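Local coordinates for protein aromatic-amino-acid aminotransferase (Burkholderia pseudomallei, PDB 4F4E) that probably transfers the amino group of aromatic amino acids such as tyrosine to 2-oxoglutarate, using pyridoxal 5'-phosphate held covalently on a lysine, and works as a homodimer, at residues F240-E245 with R340-R345; G347-L352 with F363-R368; A355-D360 with A414-L419. All blocks are in the same frame, centred on the assembly; numbering follows the deposited sequence.

Interaction 1. Residues F240-E245 with R340-R345; sequences FGESIE and RIRAMR
The loop 240-245 runs past one side of helix 340-345, with Phe240 CA and Ile341 CA 8.5 Å apart, so the helix reaches the loop through its side chains. Arg342 does the polar work. Its chain is extended from CG to NE, which carries the guanidinium across to the loop. There NH2 donates to Gly241 O at 2.9 Å, with an N-H...O angle of 152°, and meets a lone pair in the carbonyl plane. The same NH2 forms a salt bridge to Glu242 OE1 at 3.0 Å. This second bond is weak because it is bent, and the carboxylate and guanidinium planes are 38° apart. The Glu242 chain folds at chi2 (67°), which turns the carboxylate back to the arginine. A water in the guanidinium plane, at its edge, accepts from Arg342 NE at 2.8 Å and donates to Gly241 O. In this class I aminotransferase the loop follows strand 230-235 of the large-domain sheet, and helix 324-354 is the long helix that leads on to the small domain. Beside these bonds, Phe240 CD1 touches Ile341 CD1 at 3.9 Å, the two side chains crossing at about a right angle. Leu334 and Met337 also touch Phe240. Asp247 accepts from Gly241 N and Glu242 N.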
loop_
_atom_site.group_PDB
_atom_site.type_symbol
_atom_site.label_atom_id
_atom_site.label_comp_id
_atom_site.label_asym_id
_atom_site.label_seq_id
_atom_site.Cartn_x
_atom_site.Cartn_y
_atom_site.Cartn_z
ATOM N N PHE A 240 -3.360 5.217 24.073
ATOM C CA PHE A 240 -2.793 4.203 24.988
ATOM C C PHE A 240 -2.004 4.769 26.179
ATOM O O PHE A 240 -1.550 3.990 27.046
ATOM C CB PHE A 240 -1.925 3.206 24.228
ATOM C CG PHE A 240 -2.717 2.265 23.375
ATOM C CD1 PHE A 240 -3.269 1.132 23.922
ATOM C CD2 PHE A 240 -2.938 2.532 22.043
ATOM C CE1 PHE A 240 -3.999 0.237 23.132
ATOM C CE2 PHE A 240 -3.641 1.650 21.267
ATOM C CZ PHE A 240 -4.184 0.511 21.815
ATOM N N GLY A 241 -1.742 6.065 26.166
ATOM C CA GLY A 241 -0.872 6.672 27.169
ATOM C C GLY A 241 -1.700 7.263 28.298
ATOM O O GLY A 241 -1.871 6.651 29.362
ATOM N N GLU A 242 -2.227 8.451 28.077
ATOM C CA GLU A 242 -3.101 9.058 29.077
ATOM C C GLU A 242 -4.555 9.155 28.616
ATOM O O GLU A 242 -5.496 8.796 29.351
ATOM C CB GLU A 242 -2.573 10.443 29.440
ATOM C CG GLU A 242 -3.457 11.204 30.416
ATOM C CD GLU A 242 -3.502 10.565 31.805
ATOM O OE1 GLU A 242 -2.593 9.756 32.196
ATOM O OE2 GLU A 242 -4.459 10.912 32.539
ATOM N N SER A 243 -4.751 9.720 27.439
ATOM C CA SER A 243 -6.075 9.871 26.856
ATOM C C SER A 243 -5.886 10.188 25.396
ATOM O O SER A 243 -4.805 10.562 24.979
ATOM C CB SER A 243 -6.852 11.014 27.516
ATOM O OG SER A 243 -6.195 12.272 27.293
ATOM N N ILE A 244 -6.953 10.091 24.617
ATOM C CA ILE A 244 -6.846 10.436 23.190
ATOM C C ILE A 244 -6.311 11.838 22.974
ATOM O O ILE A 244 -5.353 12.016 22.211
ATOM C CB ILE A 244 -8.172 10.209 22.459
ATOM C CG1 ILE A 244 -8.439 8.709 22.347
ATOM C CG2 ILE A 244 -8.178 10.831 21.070
ATOM C CD1 ILE A 244 -9.913 8.348 22.226
ATOM N N GLU A 245 -6.887 12.814 23.674
ATOM C CA GLU A 245 -6.471 14.194 23.550
ATOM C C GLU A 245 -5.062 14.446 24.132
ATOM O O GLU A 245 -4.241 15.072 23.477
ATOM C CB GLU A 245 -7.522 15.157 24.166
ATOM C CG GLU A 245 -8.844 15.186 23.377
ATOM C CD GLU A 245 -8.702 15.768 21.940
ATOM O OE1 GLU A 245 -8.441 17.004 21.836
ATOM O OE2 GLU A 245 -8.866 14.997 20.922
ATOM N N ARG A 340 -6.381 -1.664 30.992
ATOM C CA ARG A 340 -5.956 -3.051 31.265
ATOM C C ARG A 340 -4.442 -3.134 31.276
ATOM O O ARG A 340 -3.871 -3.768 32.140
ATOM C CB ARG A 340 -6.512 -4.084 30.291
ATOM C CG ARG A 340 -6.334 -5.488 30.852
ATOM C CD ARG A 340 -6.329 -6.535 29.775
ATOM N NE ARG A 340 -5.160 -6.433 28.921
ATOM C CZ ARG A 340 -5.022 -7.120 27.804
ATOM N NH1 ARG A 340 -6.004 -7.952 27.411
ATOM N NH2 ARG A 340 -3.920 -6.979 27.092
ATOM N N ILE A 341 -3.784 -2.454 30.345
ATOM C CA ILE A 341 -2.329 -2.409 30.347
ATOM C C ILE A 341 -1.786 -1.862 31.655
ATOM O O ILE A 341 -0.837 -2.395 32.206
ATOM C CB ILE A 341 -1.758 -1.621 29.135
ATOM C CG1 ILE A 341 -2.084 -2.325 27.811
ATOM C CG2 ILE A 341 -0.244 -1.400 29.307
ATOM C CD1 ILE A 341 -1.838 -1.394 26.589
ATOM N N ARG A 342 -2.374 -0.777 32.135
ATOM C CA ARG A 342 -1.974 -0.166 33.403
ATOM C C ARG A 342 -2.168 -1.148 34.566
ATOM O O ARG A 342 -1.352 -1.190 35.489
ATOM C CB ARG A 342 -2.809 1.079 33.662
ATOM C CG ARG A 342 -2.525 2.266 32.762
ATOM C CD ARG A 342 -3.372 3.463 33.163
ATOM N NE ARG A 342 -3.065 4.672 32.394
ATOM C CZ ARG A 342 -3.666 5.846 32.586
ATOM N NH1 ARG A 342 -4.629 5.987 33.506
ATOM N NH2 ARG A 342 -3.288 6.899 31.891
ATOM N N ALA A 343 -3.257 -1.902 34.523
ATOM C CA ALA A 343 -3.555 -2.869 35.599
ATOM C C ALA A 343 -2.464 -3.970 35.605
ATOM O O ALA A 343 -2.033 -4.458 36.680
ATOM C CB ALA A 343 -4.914 -3.513 35.372
ATOM N N MET A 344 -2.021 -4.345 34.412
ATOM C CA MET A 344 -1.005 -5.406 34.279
ATOM C C MET A 344 0.337 -4.878 34.733
ATOM O O MET A 344 1.081 -5.586 35.439
ATOM C CB MET A 344 -0.938 -5.959 32.846
ATOM C CG MET A 344 -2.158 -6.731 32.386
ATOM S SD MET A 344 -2.520 -8.171 33.409
ATOM C CE MET A 344 -3.698 -7.502 34.573
ATOM N N ARG A 345 0.668 -3.644 34.332
ATOM C CA ARG A 345 1.887 -3.005 34.803
ATOM C C ARG A 345 1.888 -3.001 36.334
ATOM O O ARG A 345 2.862 -3.440 36.992
ATOM C CB ARG A 345 1.995 -1.547 34.316
ATOM C CG ARG A 345 2.302 -1.453 32.840
ATOM C CD ARG A 345 2.425 0.006 32.371
ATOM N NE ARG A 345 2.758 0.096 30.945
ATOM C CZ ARG A 345 3.963 -0.135 30.441
ATOM N NH1 ARG A 345 4.971 -0.475 31.234
ATOM N NH2 ARG A 345 4.166 -0.030 29.118
HETATM O O HOH W 1 -1.024 4.379 30.542
#

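Interaction 2. Residues G347-L352 with F363-R368; sequences GLVERL and FINAQR
Val349 presses one methyl, CG2, onto the short helix 363-366, where it meets Ile364 and Asn365 at once. CG2 lies 3.6 Å from Ile364 CB. It is also 3.6 Å from Asn365 ND2. The two branched side chains of Val349 and Ile364 slide past each other in opposite directions. Val349 has CG1 anti to its backbone N (chi1 177°), which places CG2 beside that N and toward Ile364. The Asn365 side chain runs at a slant to that of Val349, and its ND2 is also 3.9 Å from Val349 CG1. The amide's polar end is held from the long helix itself: ND2 bonds to Asn346 OD1, one turn before the contact. Arg345 NH1 bonds to Ile364 O, so the short helix is tied down next to its apolar partner. Behind the contact, Gly347 O takes Arg351 N and Arg351 NH1 from opposite faces of its plane. The NH1 bond is 3.1 Å and nearly straight (168°). Arg351 NE reaches on to Asp409 in a salt bridge, which links this turn to helix 408-419. Val349 and the short helix share no hydrogen bond, so the fit rests on the packing of a methyl against Ile364 and the Asn365 amide; ND2 finds its hydrogen bond at Asn346 instead.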
loop_
_atom_site.group_PDB
_atom_site.type_symbol
_atom_site.label_atom_id
_atom_site.label_comp_id
_atom_site.label_asym_id
_atom_site.label_seq_id
_atom_site.Cartn_x
_atom_site.Cartn_y
_atom_site.Cartn_z
ATOM N N GLY A 347 0.068 -4.659 38.498
ATOM C CA GLY A 347 0.010 -6.012 39.058
ATOM C C GLY A 347 1.382 -6.663 39.029
ATOM O O GLY A 347 1.737 -7.367 39.959
ATOM N N LEU A 348 2.164 -6.444 37.969
ATOM C CA LEU A 348 3.511 -7.013 37.900
ATOM C C LEU A 348 4.395 -6.362 38.948
ATOM O O LEU A 348 5.117 -7.032 39.716
ATOM C CB LEU A 348 4.108 -6.892 36.497
ATOM C CG LEU A 348 5.509 -7.484 36.233
ATOM C CD1 LEU A 348 5.581 -9.005 36.452
ATOM C CD2 LEU A 348 5.977 -7.109 34.839
ATOM N N VAL A 349 4.326 -5.034 39.047
ATOM C CA VAL A 349 5.117 -4.355 40.069
ATOM C C VAL A 349 4.793 -4.852 41.480
ATOM O O VAL A 349 5.696 -5.175 42.250
ATOM C CB VAL A 349 4.899 -2.831 39.999
ATOM C CG1 VAL A 349 5.675 -2.141 41.116
ATOM C CG2 VAL A 349 5.352 -2.297 38.611
ATOM N N GLU A 350 3.506 -4.940 41.802
ATOM C CA GLU A 350 3.107 -5.394 43.140
ATOM C C GLU A 350 3.648 -6.800 43.430
ATOM O O GLU A 350 4.127 -7.084 44.545
ATOM C CB GLU A 350 1.592 -5.446 43.297
ATOM C CG GLU A 350 0.819 -4.138 43.366
ATOM C CD GLU A 350 -0.693 -4.361 43.103
ATOM O OE1 GLU A 350 -1.087 -5.413 42.521
ATOM O OE2 GLU A 350 -1.498 -3.481 43.475
ATOM N N ARG A 351 3.501 -7.691 42.454
ATOM C CA ARG A 351 3.896 -9.079 42.625
ATOM C C ARG A 351 5.395 -9.258 42.805
ATOM O O ARG A 351 5.824 -10.078 43.622
ATOM C CB ARG A 351 3.390 -9.912 41.443
ATOM C CG ARG A 351 1.892 -10.134 41.508
ATOM C CD ARG A 351 1.375 -10.605 40.174
ATOM N NE ARG A 351 0.000 -11.048 40.243
ATOM C CZ ARG A 351 -1.043 -10.247 40.417
ATOM N NH1 ARG A 351 -0.918 -8.923 40.509
ATOM N NH2 ARG A 351 -2.238 -10.777 40.505
ATOM N N LEU A 352 6.193 -8.484 42.047
ATOM C CA LEU A 352 7.641 -8.568 42.162
ATOM C C LEU A 352 8.122 -7.954 43.456
ATOM O O LEU A 352 9.084 -8.429 44.036
ATOM C CB LEU A 352 8.314 -7.940 40.936
ATOM C CG LEU A 352 8.096 -8.727 39.647
ATOM C CD1 LEU A 352 8.575 -7.959 38.438
ATOM C CD2 LEU A 352 8.753 -10.113 39.689
ATOM N N PHE A 363 9.756 1.303 37.938
ATOM C CA PHE A 363 9.806 1.890 36.614
ATOM C C PHE A 363 8.768 1.317 35.618
ATOM O O PHE A 363 8.398 1.998 34.673
ATOM C CB PHE A 363 11.199 1.758 36.003
ATOM C CG PHE A 363 11.612 0.349 35.700
ATOM C CD1 PHE A 363 11.310 -0.242 34.477
ATOM C CD2 PHE A 363 12.320 -0.401 36.650
ATOM C CE1 PHE A 363 11.696 -1.543 34.199
ATOM C CE2 PHE A 363 12.730 -1.699 36.357
ATOM C CZ PHE A 363 12.386 -2.278 35.155
ATOM N N ILE A 364 8.282 0.107 35.860
ATOM C CA ILE A 364 7.272 -0.489 34.983
ATOM C C ILE A 364 5.999 0.333 35.036
ATOM O O ILE A 364 5.267 0.405 34.061
ATOM C CB ILE A 364 6.979 -1.973 35.371
ATOM C CG1 ILE A 364 8.228 -2.835 35.138
ATOM C CG2 ILE A 364 5.819 -2.554 34.561
ATOM C CD1 ILE A 364 8.582 -3.059 33.679
ATOM N N ASN A 365 5.694 0.940 36.166
ATOM C CA ASN A 365 4.497 1.791 36.207
ATOM C C ASN A 365 4.654 3.163 35.525
ATOM O O ASN A 365 3.644 3.785 35.132
ATOM C CB ASN A 365 4.057 1.997 37.644
ATOM C CG ASN A 365 3.295 0.813 38.196
ATOM O OD1 ASN A 365 2.567 0.104 37.480
ATOM N ND2 ASN A 365 3.410 0.627 39.506
ATOM N N ALA A 366 5.903 3.595 35.366
ATOM C CA ALA A 366 6.245 4.890 34.757
ATOM C C ALA A 366 6.330 4.782 33.247
ATOM O O ALA A 366 6.071 5.761 32.533
ATOM C CB ALA A 366 7.583 5.345 35.281
ATOM N N GLN A 367 6.710 3.599 32.767
ATOM C CA GLN A 367 6.680 3.302 31.334
ATOM C C GLN A 367 5.241 3.165 30.834
ATOM O O GLN A 367 4.325 2.833 31.593
ATOM C CB GLN A 367 7.590 2.098 30.998
ATOM C CG GLN A 367 9.032 2.430 31.346
ATOM C CD GLN A 367 10.022 1.299 31.244
ATOM O OE1 GLN A 367 9.659 0.158 31.028
ATOM N NE2 GLN A 367 11.305 1.633 31.405
ATOM N N ARG A 368 5.043 3.504 29.565
ATOM C CA ARG A 368 3.698 3.589 28.985
ATOM C C ARG A 368 3.601 2.931 27.629
ATOM O O ARG A 368 4.541 2.953 26.850
ATOM C CB ARG A 368 3.277 5.054 28.795
ATOM C CG ARG A 368 3.313 5.853 30.059
ATOM C CD ARG A 368 2.395 7.060 29.969
ATOM N NE ARG A 368 2.889 7.927 28.947
ATOM C CZ ARG A 368 2.271 9.007 28.500
ATOM N NH1 ARG A 368 1.128 9.433 29.044
ATOM N NH2 ARG A 368 2.868 9.706 27.556
#

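Interaction 3. Residues A355-D360 with A414-L419; sequences AGIERD and AIAAVL
Ile357 CD1 comes up to the backbone carbonyl of Ala416 from its CA side, 3.7 Å from Ala416 O, with Ala416 CA itself at 3.9 Å. The other flat group nearby is the guanidinium of Arg359. The Arg359 side chain runs alongside Leu419 without close contact, and its NH2 bonds to Ser374 O. The arginine also touches Asn178.

The side chains that carry the contact are small and apolar. Ala355 and Ala416 meet methyl to methyl, CB to CB at 3.9 Å. Ile357 CD1 sits 4.1 Å from Ala416 CB and 4.3 Å from Leu419 CB, so it bridges two residues almost one turn apart. With chi1 at -76°, Ile357 sends CG1 and CD1 toward Ala416. Its chi2 of -25° is far from a staggered value, which suggests some strain or a loosely defined methyl. Leu419 also touches Phe361, Leu376 and, on helix 378-388, Gln380. Helix 378-388 packs against Ala414 and Ala417 as well, which do not take part in the contact with the loop. Val418 O accepts from Arg383 of that helix.

Gly356 takes the positive phi (87°) of a Schellman motif, which glycine readily adopts. The motif ends the long helix 324-354 and turns the chain so that Ile357 can face helix 408-419. No hydrogen bond joins the two segments. The centre of the contact lies about 30 Å from the centre of the chain. The arrangement is a post-helical loop, entered through a Schellman motif, packed against the chain's last helix at the outer end of the small domain of a fold type I aminotransferase.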
loop_
_atom_site.group_PDB
_atom_site.type_symbol
_atom_site.label_atom_id
_atom_site.label_comp_id
_atom_site.label_asym_id
_atom_site.label_seq_id
_atom_site.Cartn_x
_atom_site.Cartn_y
_atom_site.Cartn_z
ATOM N N ALA A 355 7.317 -10.569 46.115
ATOM C CA ALA A 355 8.194 -11.729 45.911
ATOM C C ALA A 355 9.583 -11.576 46.565
ATOM O O ALA A 355 10.337 -12.554 46.688
ATOM C CB ALA A 355 8.366 -12.012 44.435
ATOM N N GLY A 356 9.920 -10.348 46.958
ATOM C CA GLY A 356 11.122 -10.072 47.725
ATOM C C GLY A 356 12.333 -9.847 46.855
ATOM O O GLY A 356 13.463 -9.839 47.352
ATOM N N ILE A 357 12.108 -9.680 45.557
ATOM C CA ILE A 357 13.169 -9.398 44.602
ATOM C C ILE A 357 14.034 -8.182 45.005
ATOM O O ILE A 357 13.500 -7.175 45.497
ATOM C CB ILE A 357 12.575 -9.130 43.189
ATOM C CG1 ILE A 357 12.144 -10.439 42.525
ATOM C CG2 ILE A 357 13.582 -8.407 42.312
ATOM C CD1 ILE A 357 12.894 -11.683 43.036
ATOM N N GLU A 358 15.357 -8.317 44.783
ATOM C CA GLU A 358 16.344 -7.239 44.944
ATOM C C GLU A 358 16.024 -6.048 44.028
ATOM O O GLU A 358 15.748 -4.957 44.511
ATOM C CB GLU A 358 17.777 -7.756 44.674
ATOM N N ARG A 359 16.001 -6.272 42.719
ATOM C CA ARG A 359 15.661 -5.181 41.779
ATOM C C ARG A 359 14.290 -4.519 42.041
ATOM O O ARG A 359 13.270 -5.205 42.179
ATOM C CB ARG A 359 15.736 -5.677 40.323
ATOM C CG ARG A 359 17.103 -5.503 39.672
ATOM C CD ARG A 359 17.039 -5.776 38.183
ATOM N NE ARG A 359 16.395 -4.656 37.479
ATOM C CZ ARG A 359 15.760 -4.745 36.297
ATOM N NH1 ARG A 359 15.655 -5.884 35.649
ATOM N NH2 ARG A 359 15.220 -3.679 35.762
ATOM N N ASP A 360 14.281 -3.187 42.096
ATOM C CA ASP A 360 13.054 -2.397 42.163
ATOM C C ASP A 360 12.404 -2.254 40.752
ATOM O O ASP A 360 12.977 -1.631 39.851
ATOM C CB ASP A 360 13.350 -0.999 42.694
ATOM C CG ASP A 360 12.130 -0.091 42.653
ATOM O OD1 ASP A 360 11.001 -0.623 42.527
ATOM O OD2 ASP A 360 12.290 1.157 42.700
ATOM N N ALA A 414 7.778 -16.621 37.378
ATOM C CA ALA A 414 8.929 -17.033 36.579
ATOM C C ALA A 414 10.052 -15.994 36.685
ATOM O O ALA A 414 11.221 -16.331 36.919
ATOM C CB ALA A 414 8.536 -17.275 35.146
ATOM N N ILE A 415 9.704 -14.719 36.580
ATOM C CA ILE A 415 10.698 -13.644 36.719
ATOM C C ILE A 415 11.352 -13.664 38.087
ATOM O O ILE A 415 12.594 -13.598 38.209
ATOM C CB ILE A 415 10.087 -12.271 36.384
ATOM C CG1 ILE A 415 9.734 -12.194 34.892
ATOM C CG2 ILE A 415 11.040 -11.124 36.758
ATOM C CD1 ILE A 415 8.887 -11.012 34.482
ATOM N N ALA A 416 10.538 -13.803 39.123
ATOM C CA ALA A 416 11.058 -13.930 40.477
ATOM C C ALA A 416 12.045 -15.101 40.630
ATOM O O ALA A 416 13.096 -14.970 41.322
ATOM C CB ALA A 416 9.922 -14.026 41.459
ATOM N N ALA A 417 11.749 -16.220 39.972
ATOM C CA ALA A 417 12.610 -17.369 40.000
ATOM C C ALA A 417 13.956 -17.105 39.321
ATOM O O ALA A 417 14.987 -17.515 39.849
ATOM C CB ALA A 417 11.943 -18.582 39.406
ATOM N N VAL A 418 13.924 -16.441 38.176
ATOM C CA VAL A 418 15.138 -16.158 37.398
ATOM C C VAL A 418 15.998 -15.118 38.121
ATOM O O VAL A 418 17.238 -15.234 38.089
ATOM C CB VAL A 418 14.794 -15.649 36.000
ATOM C CG1 VAL A 418 15.994 -15.007 35.309
ATOM C CG2 VAL A 418 14.191 -16.781 35.161
ATOM N N LEU A 419 15.363 -14.140 38.773
ATOM C CA LEU A 419 16.106 -13.068 39.433
ATOM C C LEU A 419 16.663 -13.448 40.821
ATOM O O LEU A 419 17.441 -12.691 41.426
ATOM C CB LEU A 419 15.295 -11.761 39.442
ATOM C CG LEU A 419 15.164 -11.110 38.058
ATOM C CD1 LEU A 419 14.400 -9.817 38.191
ATOM C CD2 LEU A 419 16.513 -10.825 37.375
#

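How the interactions relate
The three contacts follow the long helix 324-354 from the interior to its end. Interaction 1 is the most buried and the most polar, with a salt bridge, a hydrogen bond and a water beside a small apolar touch. Interaction 2 is partly buried and interaction 3 lies at the surface. Neither has a hydrogen bond across its segments, though the Asn365 amide and Ala416 O share in the packing. The polar bonds thus lie in the buried contact. Interactions 1 and 2 share the long helix and touch through Arg345, whose NH1 bonds to Ile364 O. Interactions 2 and 3 touch through Leu352 and Ile415, and their segments interleave along the chain. Interactions 1 and 3 stay apart, nearest atoms about 10 Å from each other.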